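Local coordinates for protein Dye type peroxidase A (Streptomyces lividans 1326, PDB 6GZW) that is a haem-containing peroxidase that probably uses hydrogen peroxide to oxidise dyes, as in other dye-decolourising peroxidases, at residues A[19-24]-A[83-87]. Sequence-based numbering, arbitrary orientation.
Sequences QPGITT and TVTFG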
loop_
_atom_site.group_PDB
_atom_site.type_symbol
_atom_site.label_atom_id
_atom_site.label_comp_id
_atom_site.label_asym_id
_atom_site.label_seq_id
_atom_site.Cartn_x
_atom_site.Cartn_y
_atom_site.Cartn_z
ATOM N N GLN A 19 3.380 17.224 18.463
ATOM C CA GLN A 19 3.043 16.939 17.055
ATOM C C GLN A 19 2.176 15.701 16.974
ATOM O O GLN A 19 2.354 14.769 17.788
ATOM C CB GLN A 19 4.294 16.734 16.231
ATOM C CG GLN A 19 5.053 18.006 15.873
ATOM C CD GLN A 19 6.123 17.728 14.833
ATOM O OE1 GLN A 19 5.791 17.453 13.660
ATOM N NE2 GLN A 19 7.382 17.810 15.218
ATOM N N PRO A 20 1.255 15.660 15.989
ATOM C CA PRO A 20 0.496 14.442 15.689
ATOM C C PRO A 20 1.412 13.321 15.147
ATOM O O PRO A 20 2.554 13.566 14.758
ATOM C CB PRO A 20 -0.483 14.916 14.603
ATOM C CG PRO A 20 0.304 15.919 13.864
ATOM C CD PRO A 20 1.091 16.667 14.909
ATOM N N GLY A 21 0.938 12.084 15.198
ATOM C CA GLY A 21 1.704 10.938 14.717
ATOM C C GLY A 21 2.593 10.237 15.738
ATOM O O GLY A 21 3.469 9.465 15.355
ATOM N N ILE A 22 2.396 10.542 17.027
ATOM C CA ILE A 22 3.150 9.945 18.101
ATOM C C ILE A 22 2.203 9.109 18.939
ATOM O O ILE A 22 2.408 7.889 19.084
ATOM C CB ILE A 22 3.896 11.006 18.937
ATOM C CG1 ILE A 22 4.797 11.855 18.035
ATOM C CG2 ILE A 22 4.757 10.345 20.017
ATOM C CD1 ILE A 22 5.463 13.023 18.732
ATOM N N THR A 23 1.186 9.752 19.511
ATOM C CA THR A 23 0.136 9.065 20.296
ATOM C C THR A 23 -1.113 8.769 19.498
ATOM O O THR A 23 -1.977 8.046 19.954
ATOM C CB THR A 23 -0.300 9.913 21.530
ATOM O OG1 THR A 23 -0.765 11.208 21.124
ATOM C CG2 THR A 23 0.840 10.039 22.481
ATOM N N THR A 24 -1.208 9.350 18.293
ATOM C CA THR A 24 -2.281 9.078 17.374
ATOM C C THR A 24 -2.443 7.572 17.148
ATOM O O THR A 24 -1.434 6.875 17.052
ATOM C CB THR A 24 -1.943 9.691 16.007
ATOM O OG1 THR A 24 -1.537 11.034 16.200
ATOM C CG2 THR A 24 -3.129 9.641 15.063
ATOM N N THR A 83 -2.189 12.400 9.361
ATOM C CA THR A 83 -1.210 13.116 10.160
ATOM C C THR A 83 0.075 13.280 9.395
ATOM O O THR A 83 0.447 12.445 8.567
ATOM C CB THR A 83 -0.886 12.476 11.537
ATOM O OG1 THR A 83 -0.265 11.184 11.356
ATOM C CG2 THR A 83 -2.141 12.301 12.350
ATOM N N VAL A 84 0.743 14.391 9.663
ATOM C CA VAL A 84 2.064 14.714 9.140
ATOM C C VAL A 84 2.933 15.147 10.322
ATOM O O VAL A 84 2.524 16.011 11.097
ATOM C CB VAL A 84 2.013 15.854 8.094
ATOM C CG1 VAL A 84 3.363 15.972 7.394
ATOM C CG2 VAL A 84 0.917 15.584 7.085
ATOM N N THR A 85 4.110 14.549 10.428
ATOM C CA THR A 85 5.054 14.770 11.522
ATOM C C THR A 85 6.445 15.031 10.976
ATOM O O THR A 85 6.868 14.373 10.016
ATOM C CB THR A 85 5.169 13.474 12.350
ATOM O OG1 THR A 85 3.865 12.944 12.579
ATOM C CG2 THR A 85 5.891 13.725 13.628
ATOM N N PHE A 86 7.173 15.959 11.597
ATOM C CA PHE A 86 8.453 16.431 11.095
ATOM C C PHE A 86 9.591 16.236 12.092
ATOM O O PHE A 86 9.424 16.572 13.286
ATOM C CB PHE A 86 8.354 17.934 10.782
ATOM C CG PHE A 86 7.234 18.302 9.820
ATOM C CD1 PHE A 86 7.393 18.128 8.434
ATOM C CD2 PHE A 86 6.002 18.763 10.288
ATOM C CE1 PHE A 86 6.386 18.438 7.562
ATOM C CE2 PHE A 86 4.967 19.071 9.402
ATOM C CZ PHE A 86 5.166 18.904 8.029
ATOM N N GLY A 87 10.766 15.813 11.605
ATOM C CA GLY A 87 11.967 15.710 12.444
ATOM C C GLY A 87 13.238 16.177 11.759
ATOM O O GLY A 87 13.271 16.349 10.536
HETATM O O HOH W 1 3.173 18.251 12.827
#
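This is a buried, mainly polar contact in which the irregular loop 19-24, leading into strand 29-37, docks onto residues 83-87 of strand 83-89 in the central antiparallel sheet. On the edge facing strand 350-360, the Gln-19 amide accepts from the Phe-86 backbone (N to OE1, 2.9 Å) and donates back to it (NE2 to O of Phe-86, 3.1 Å). NE2 also reaches Pro-361 O, linking the two strands where they meet. A water donates to Gln-19 OE1 and to Val-84 O, 2.9 Å each. On its other edge the strand pairs with 126-132, so the contact sits at the join of the two ferredoxin-like halves of the Dyp-type peroxidase fold. Thr-85 gives a short hydrogen bond from OG1 to Pro-20 O (2.6 Å). There Gly-21 has positive phi, and a CB would clash with Thr-85 OG1; its N donates to Thr-24 OG1 (2.9 Å), which ties the loop back on itself. Thr-83 CG2 packs against Pro-20 CB (3.8 Å) and Thr-24 CG2 (3.9 Å), while its OG1 is hydrogen-bonded to Gln-27 NE2.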